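Local coordinates for protein 2-oxoglutarate dehydrogenase E3 component (Thermus thermophilus, PDB 2YQU) that probably catalyses the NAD(+)-dependent reoxidation of protein-bound dihydrolipoyl groups, using one FAD per subunit and a redox-active disulfide, at residues L75-L80 with V184-L189; E159-P164 with L180-V185; Y351-L356 with Y363-F368. All coordinates share one frame; numbering follows the deposited sequence.

How the contacts relate
Three contacts in one flavoprotein illustrate how packing chemistry follows place in the fold. Contacts 1 and 2 both draw on helix 177-188, share V184 and V185, and lie about 9 Å apart between centres; W186 of contact 1 hydrogen-bonds to A160 O and packs on F163 of contact 2. Contact 2 is wholly buried and purely aliphatic across its segments, close to the FAD. Contact 1 is only partly buried, touches the second subunit, and adds an indole to its leucines. Contact 3 belongs to the dimerisation domain, about 37 and 33 Å between centres from contacts 1 and 2; partly buried too, it joins a helix to a strand and mixes a phenol-carboxylate hydrogen bond with CH-pi packing.

Contact 1 (L75-L80 with V184-L189); sequences LDLPAL and VVWHRL
W186 on helix 177-188 and L77 at the start of helix 77-102 meet lightly, with L77 CD1 4.2 Å from W186 CH2, at the benzo end of the indole. The methyl approaches obliquely, neither squarely over the ring nor along its edge. With CG anti to the carbonyl carbon (chi1 -66°) and chi2 at 106°, the benzo end is brought nearer to L77. Within its own helix, V185 CG1 sits over one face of the ring, toward the rim. The hydrogen bond from W186 NE1 to the carbonyl oxygen of A160 ties down the pyrrole end, while the benzo end meets L77 by packing alone, and F163 meets the ring as well.

Further along, L189 takes the central role. Its two methyls are divided between partners: CD2 lies 3.8 Å from L75 CD1, whose side chain crosses that of L189 at about a right angle, and CD1 reaches L80 CD2 at 3.9 Å, tip to tip. L75 CD2 also comes within 4.1 Å of L189 CD1, so both branches of L75 rest against this leucine.

In the facing segment D76 takes the N-cap position, where A79 N donates to D76 OD1 at 3.3 Å from above the carboxylate plane. L75 and L80 also pack on the second subunit. The whole is an N-capped helix start set by apolar side chains against the C-terminal end of the helix that follows the glycine-rich turn of a Rossmann-type nucleotide-binding fold.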
# COMPACT_ATOMS: atom_id res chain seq x y z
N LEU A 75 27.92 5.58 -0.30
CA LEU A 75 27.15 6.51 -1.10
C LEU A 75 27.89 6.79 -2.40
O LEU A 75 29.11 6.98 -2.42
CB LEU A 75 26.92 7.82 -0.33
CG LEU A 75 26.42 9.02 -1.14
CD1 LEU A 75 25.01 8.78 -1.68
CD2 LEU A 75 26.47 10.28 -0.30
N ASP A 76 27.12 6.77 -3.49
CA ASP A 76 27.59 7.13 -4.82
C ASP A 76 26.72 8.31 -5.24
O ASP A 76 25.70 8.15 -5.91
CB ASP A 76 27.42 5.92 -5.77
CG ASP A 76 27.96 6.17 -7.16
OD1 ASP A 76 28.21 7.33 -7.53
OD2 ASP A 76 28.13 5.24 -7.99
N LEU A 77 27.12 9.51 -4.81
CA LEU A 77 26.30 10.70 -5.00
C LEU A 77 26.00 11.03 -6.46
O LEU A 77 24.85 11.36 -6.77
CB LEU A 77 26.89 11.92 -4.28
CG LEU A 77 25.99 13.15 -4.14
CD1 LEU A 77 24.60 12.80 -3.61
CD2 LEU A 77 26.67 14.18 -3.25
N PRO A 78 26.98 10.93 -7.37
CA PRO A 78 26.71 11.14 -8.80
C PRO A 78 25.64 10.18 -9.33
O PRO A 78 24.78 10.62 -10.09
CB PRO A 78 28.06 10.86 -9.48
CG PRO A 78 29.08 11.00 -8.41
CD PRO A 78 28.41 10.67 -7.12
N ALA A 79 25.69 8.92 -8.91
CA ALA A 79 24.71 7.92 -9.35
C ALA A 79 23.34 8.19 -8.73
O ALA A 79 22.33 8.02 -9.39
CB ALA A 79 25.18 6.51 -8.99
N LEU A 80 23.31 8.64 -7.47
CA LEU A 80 22.08 8.99 -6.77
C LEU A 80 21.38 10.16 -7.48
O LEU A 80 20.18 10.11 -7.73
CB LEU A 80 22.37 9.38 -5.31
CG LEU A 80 21.16 9.52 -4.38
CD1 LEU A 80 20.72 8.16 -3.90
CD2 LEU A 80 21.46 10.43 -3.20
N VAL A 184 15.65 14.54 6.25
CA VAL A 184 15.82 13.09 6.36
C VAL A 184 16.71 12.55 5.22
O VAL A 184 17.56 11.70 5.46
CB VAL A 184 14.45 12.36 6.38
CG1 VAL A 184 14.59 10.86 6.08
CG2 VAL A 184 13.78 12.57 7.73
N VAL A 185 16.54 13.05 4.00
CA VAL A 185 17.34 12.61 2.87
C VAL A 185 18.83 12.71 3.21
O VAL A 185 19.58 11.77 3.02
CB VAL A 185 17.04 13.44 1.60
CG1 VAL A 185 18.14 13.29 0.56
CG2 VAL A 185 15.70 13.04 1.01
N TRP A 186 19.24 13.87 3.72
CA TRP A 186 20.66 14.14 3.95
C TRP A 186 21.14 13.52 5.25
O TRP A 186 22.30 13.09 5.34
CB TRP A 186 20.93 15.65 3.86
CG TRP A 186 20.71 16.14 2.45
CD1 TRP A 186 19.66 16.89 2.00
CD2 TRP A 186 21.50 15.83 1.31
NE1 TRP A 186 19.78 17.10 0.65
CE2 TRP A 186 20.90 16.46 0.20
CE3 TRP A 186 22.68 15.11 1.10
CZ2 TRP A 186 21.43 16.38 -1.09
CZ3 TRP A 186 23.21 15.03 -0.18
CH2 TRP A 186 22.59 15.66 -1.26
N HIS A 187 20.25 13.40 6.23
CA HIS A 187 20.56 12.69 7.47
C HIS A 187 20.92 11.22 7.18
O HIS A 187 21.87 10.68 7.76
CB HIS A 187 19.39 12.75 8.44
CG HIS A 187 19.54 11.84 9.61
ND1 HIS A 187 20.49 12.03 10.59
CD2 HIS A 187 18.90 10.69 9.93
CE1 HIS A 187 20.41 11.05 11.48
NE2 HIS A 187 19.46 10.22 11.10
N ARG A 188 20.17 10.60 6.29
CA ARG A 188 20.44 9.22 5.88
C ARG A 188 21.82 9.05 5.26
O ARG A 188 22.39 7.96 5.32
CB ARG A 188 19.40 8.76 4.88
CG ARG A 188 18.06 8.54 5.46
CD ARG A 188 16.99 8.40 4.41
NE ARG A 188 15.71 8.00 4.98
CZ ARG A 188 14.59 7.90 4.28
NH1 ARG A 188 14.59 8.13 2.98
NH2 ARG A 188 13.47 7.53 4.89
N LEU A 189 22.34 10.11 4.64
CA LEU A 189 23.63 10.07 3.97
C LEU A 189 24.79 10.56 4.86
O LEU A 189 25.92 10.66 4.39
CB LEU A 189 23.56 10.90 2.68
CG LEU A 189 22.50 10.41 1.68
CD1 LEU A 189 22.53 11.25 0.43
CD2 LEU A 189 22.68 8.94 1.33

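Contact 2 (E159-P164 with L180-V185); sequences EALSFP and LELGVV
L182 faces both A160 and L161, and the apolar contacts divide its two methyls between them. L182 CD1 rests 4.0 Å from A160 CB, while L182 CD2 lies 3.7 Å from L161 CD2, the closest approach between the segments. The two leucine side chains cross obliquely. In L182, CG stands anti to the carbonyl carbon (chi1 -62°), which carries the fork off the helix toward the turn at 160-161. Behind A160, the ring of F163 lies with one face against A160 CA, 3.7 Å from the ring plane and displaced toward the rim. L257 of strand 255-258 touches both A160 and L182, and P47 and L51 of helix 45-63 close on L161. The side chain of L182 also comes within about 4 Å of the bound FAD, nearest atoms.

The polar contacts belong to the surroundings. L161 O accepts from K84 NZ, so a backbone carbonyl beside these apolar side chains has a polar partner. One residue before L182, E181 is held through OE2 in a salt bridge with K49 and through OE1 by the backbone N of Y341; E181 is an NAD(+)-binding residue, although no NAD(+) is bound to this chain.

Between the segments, methyls meet at van der Waals distance in a buried layer, and the hydrogen bonds and salt bridge just named are made with residues outside the two segments, so the fit depends on shape and apolar burial, not on directed bonds.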
# COMPACT_ATOMS: atom_id res chain seq x y z
N GLU A 159 17.71 23.73 -4.29
CA GLU A 159 19.15 23.52 -4.19
C GLU A 159 19.44 22.37 -3.24
O GLU A 159 20.44 21.68 -3.38
CB GLU A 159 19.83 24.79 -3.70
CG GLU A 159 19.79 25.94 -4.69
CD GLU A 159 18.44 26.66 -4.76
OE1 GLU A 159 18.03 27.06 -5.88
OE2 GLU A 159 17.80 26.87 -3.72
N ALA A 160 18.54 22.16 -2.28
CA ALA A 160 18.67 21.05 -1.34
C ALA A 160 18.45 19.69 -1.99
O ALA A 160 18.81 18.67 -1.41
CB ALA A 160 17.74 21.24 -0.17
N LEU A 161 17.86 19.66 -3.18
CA LEU A 161 17.74 18.43 -3.96
C LEU A 161 19.04 18.04 -4.68
O LEU A 161 19.13 16.93 -5.23
CB LEU A 161 16.64 18.57 -5.00
CG LEU A 161 15.22 18.75 -4.46
CD1 LEU A 161 14.32 19.35 -5.54
CD2 LEU A 161 14.68 17.41 -3.98
N SER A 162 20.03 18.94 -4.66
CA SER A 162 21.20 18.84 -5.53
C SER A 162 22.50 19.29 -4.86
O SER A 162 23.39 19.79 -5.55
CB SER A 162 20.99 19.70 -6.79
OG SER A 162 19.80 19.34 -7.47
N PHE A 163 22.62 19.14 -3.55
CA PHE A 163 23.88 19.49 -2.89
C PHE A 163 25.02 18.71 -3.58
O PHE A 163 24.88 17.51 -3.84
CB PHE A 163 23.87 19.15 -1.40
CG PHE A 163 23.01 20.06 -0.55
CD1 PHE A 163 22.25 19.53 0.50
CD2 PHE A 163 22.97 21.44 -0.75
CE1 PHE A 163 21.46 20.35 1.30
CE2 PHE A 163 22.18 22.26 0.05
CZ PHE A 163 21.43 21.71 1.08
N PRO A 164 26.12 19.39 -3.89
CA PRO A 164 27.27 18.76 -4.56
C PRO A 164 28.08 17.78 -3.68
O PRO A 164 28.91 17.03 -4.20
CB PRO A 164 28.13 19.96 -5.00
CG PRO A 164 27.76 21.07 -4.06
CD PRO A 164 26.34 20.83 -3.65
N LEU A 180 11.35 18.65 6.36
CA LEU A 180 11.55 17.42 7.11
C LEU A 180 11.99 16.30 6.18
O LEU A 180 12.93 15.57 6.47
CB LEU A 180 10.26 17.04 7.83
CG LEU A 180 10.33 16.03 8.96
CD1 LEU A 180 11.40 16.40 10.00
CD2 LEU A 180 8.96 15.91 9.60
N GLU A 181 11.29 16.16 5.06
CA GLU A 181 11.68 15.20 4.03
C GLU A 181 13.11 15.39 3.57
O GLU A 181 13.88 14.43 3.51
CB GLU A 181 10.74 15.29 2.83
CG GLU A 181 9.39 14.63 3.06
CD GLU A 181 8.49 14.64 1.84
OE1 GLU A 181 7.46 13.93 1.86
OE2 GLU A 181 8.80 15.35 0.86
N LEU A 182 13.49 16.62 3.24
CA LEU A 182 14.84 16.89 2.75
C LEU A 182 15.89 16.76 3.86
O LEU A 182 17.02 16.32 3.61
CB LEU A 182 14.90 18.25 2.03
CG LEU A 182 14.02 18.34 0.79
CD1 LEU A 182 13.99 19.77 0.21
CD2 LEU A 182 14.44 17.36 -0.27
N GLY A 183 15.49 17.09 5.09
CA GLY A 183 16.32 16.86 6.27
C GLY A 183 16.67 15.39 6.38
O GLY A 183 17.83 15.04 6.56
N VAL A 184 15.65 14.54 6.25
CA VAL A 184 15.82 13.09 6.36
C VAL A 184 16.71 12.55 5.22
O VAL A 184 17.56 11.70 5.46
CB VAL A 184 14.45 12.36 6.38
CG1 VAL A 184 14.59 10.86 6.08
CG2 VAL A 184 13.78 12.57 7.73
N VAL A 185 16.54 13.05 4.00
CA VAL A 185 17.34 12.61 2.87
C VAL A 185 18.83 12.71 3.21
O VAL A 185 19.58 11.77 3.02
CB VAL A 185 17.04 13.44 1.60
CG1 VAL A 185 18.14 13.29 0.56
CG2 VAL A 185 15.70 13.04 1.01

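Contact 3 (Y351-L356 with Y363-F368); sequences YTEEEL and YKVGKF
E353 OE1 receives the hydroxyl of Y363 in a short hydrogen bond, 2.5 Å from Y363 OH, met on the anti side of the carboxylate and slightly out of its plane. The carboxylate and ring planes stand 74° apart, and OE1 lies at the edge of the ring, in its plane. The other carboxylate oxygen, E353 OE2, forms a salt bridge with K387; this positive charge is likely to favour the ionised glutamate. E353 OE2 also lies 4.0 Å from V365 CG2, the two side chains crossing at about a right angle.

The face of the tyrosine is used differently. L356 CD1 sits over it, 3.9 Å from the ring centroid and 23° off the normal, a CH-pi contact that leans toward the CG end, with L356 CD1 3.6 Å from Y363 CG. Chi1 of Y363, 64°, puts CG between the backbone N and the carbonyl carbon, the crowded position, and brings the ring face to L356. Losing the hydroxyl and the ring together, an alanine here is likely to leave E353 without its phenol donor and open a gap beside L356.

The helix start is fixed separately by a capping box, in which E355 N donates to T352 OG1 at 3.1 Å and T352 N to E355 OE2 at 3.0 Å. Helix 353-359 and strand 363-369, the edge strand within this chain of the antiparallel sheet, are successive elements of the dimerisation domain; L389 of the adjacent strand 385-391 and L398 of strand 397-404 also touch L356, and L398 touches Y363 too.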
# COMPACT_ATOMS: atom_id res chain seq x y z
N TYR A 351 -10.79 14.99 8.55
CA TYR A 351 -10.62 15.90 9.68
C TYR A 351 -9.70 15.32 10.75
O TYR A 351 -9.74 14.12 11.02
CB TYR A 351 -11.97 16.24 10.31
CG TYR A 351 -12.84 17.16 9.47
CD1 TYR A 351 -14.14 16.81 9.13
CD2 TYR A 351 -12.35 18.38 9.02
CE1 TYR A 351 -14.93 17.66 8.36
CE2 TYR A 351 -13.12 19.24 8.26
CZ TYR A 351 -14.42 18.87 7.94
OH TYR A 351 -15.18 19.72 7.17
N THR A 352 -8.89 16.18 11.36
CA THR A 352 -8.15 15.82 12.56
C THR A 352 -9.06 15.89 13.76
O THR A 352 -10.13 16.48 13.70
CB THR A 352 -6.96 16.77 12.79
OG1 THR A 352 -7.44 18.10 13.01
CG2 THR A 352 -6.04 16.87 11.56
N GLU A 353 -8.62 15.28 14.86
CA GLU A 353 -9.29 15.44 16.15
C GLU A 353 -9.43 16.92 16.52
O GLU A 353 -10.46 17.32 17.03
CB GLU A 353 -8.52 14.70 17.24
CG GLU A 353 -8.62 13.19 17.13
CD GLU A 353 -8.44 12.49 18.45
OE1 GLU A 353 -9.12 12.89 19.42
OE2 GLU A 353 -7.62 11.55 18.52
N GLU A 354 -8.41 17.72 16.20
CA GLU A 354 -8.41 19.16 16.50
C GLU A 354 -9.53 19.87 15.77
O GLU A 354 -10.24 20.69 16.36
CB GLU A 354 -7.06 19.79 16.13
CG GLU A 354 -5.92 19.44 17.09
CD GLU A 354 -5.54 17.98 17.00
OE1 GLU A 354 -5.11 17.56 15.90
OE2 GLU A 354 -5.69 17.25 18.01
N GLU A 355 -9.71 19.54 14.49
CA GLU A 355 -10.76 20.14 13.68
C GLU A 355 -12.15 19.69 14.14
O GLU A 355 -13.06 20.51 14.19
CB GLU A 355 -10.55 19.82 12.19
CG GLU A 355 -9.34 20.53 11.61
CD GLU A 355 -8.95 20.05 10.22
OE1 GLU A 355 -8.69 20.90 9.35
OE2 GLU A 355 -8.91 18.83 9.99
N LEU A 356 -12.31 18.42 14.50
CA LEU A 356 -13.59 17.92 14.99
C LEU A 356 -13.98 18.60 16.30
O LEU A 356 -15.12 19.02 16.46
CB LEU A 356 -13.55 16.39 15.19
CG LEU A 356 -13.30 15.53 13.94
CD1 LEU A 356 -13.41 14.05 14.28
CD2 LEU A 356 -14.26 15.89 12.82
N TYR A 363 -17.35 12.38 18.27
CA TYR A 363 -16.71 11.28 17.55
C TYR A 363 -16.18 10.17 18.45
O TYR A 363 -16.02 10.33 19.67
CB TYR A 363 -15.59 11.80 16.64
CG TYR A 363 -14.44 12.45 17.37
CD1 TYR A 363 -13.26 11.76 17.61
CD2 TYR A 363 -14.53 13.76 17.83
CE1 TYR A 363 -12.20 12.35 18.29
CE2 TYR A 363 -13.48 14.36 18.51
CZ TYR A 363 -12.32 13.65 18.73
OH TYR A 363 -11.27 14.24 19.41
N LYS A 364 -15.93 9.03 17.81
CA LYS A 364 -15.28 7.88 18.43
C LYS A 364 -13.90 7.70 17.80
O LYS A 364 -13.71 7.97 16.61
CB LYS A 364 -16.11 6.61 18.24
CG LYS A 364 -17.60 6.81 18.41
CD LYS A 364 -18.39 5.56 18.04
CE LYS A 364 -18.61 5.44 16.53
NZ LYS A 364 -19.38 4.22 16.16
N VAL A 365 -12.96 7.23 18.60
CA VAL A 365 -11.59 7.00 18.18
C VAL A 365 -11.34 5.49 18.18
O VAL A 365 -11.61 4.81 19.17
CB VAL A 365 -10.60 7.69 19.13
CG1 VAL A 365 -9.16 7.31 18.82
CG2 VAL A 365 -10.79 9.22 19.08
N GLY A 366 -10.83 4.99 17.05
CA GLY A 366 -10.37 3.63 16.93
C GLY A 366 -8.90 3.65 16.54
O GLY A 366 -8.52 4.34 15.61
N LYS A 367 -8.08 2.88 17.24
CA LYS A 367 -6.64 2.91 17.02
C LYS A 367 -6.08 1.49 17.07
O LYS A 367 -6.38 0.72 17.98
CB LYS A 367 -5.97 3.80 18.07
CG LYS A 367 -4.50 4.03 17.86
CD LYS A 367 -4.04 5.24 18.67
CE LYS A 367 -2.57 5.16 19.02
NZ LYS A 367 -2.19 6.28 19.94
N PHE A 368 -5.27 1.15 16.06
CA PHE A 368 -4.59 -0.13 16.01
C PHE A 368 -3.09 0.10 15.75
O PHE A 368 -2.72 0.81 14.81
CB PHE A 368 -5.19 -1.02 14.93
CG PHE A 368 -4.83 -2.45 15.06
CD1 PHE A 368 -5.50 -3.26 15.97
CD2 PHE A 368 -3.80 -3.00 14.31
CE1 PHE A 368 -5.16 -4.59 16.10
CE2 PHE A 368 -3.47 -4.34 14.43
CZ PHE A 368 -4.14 -5.13 15.34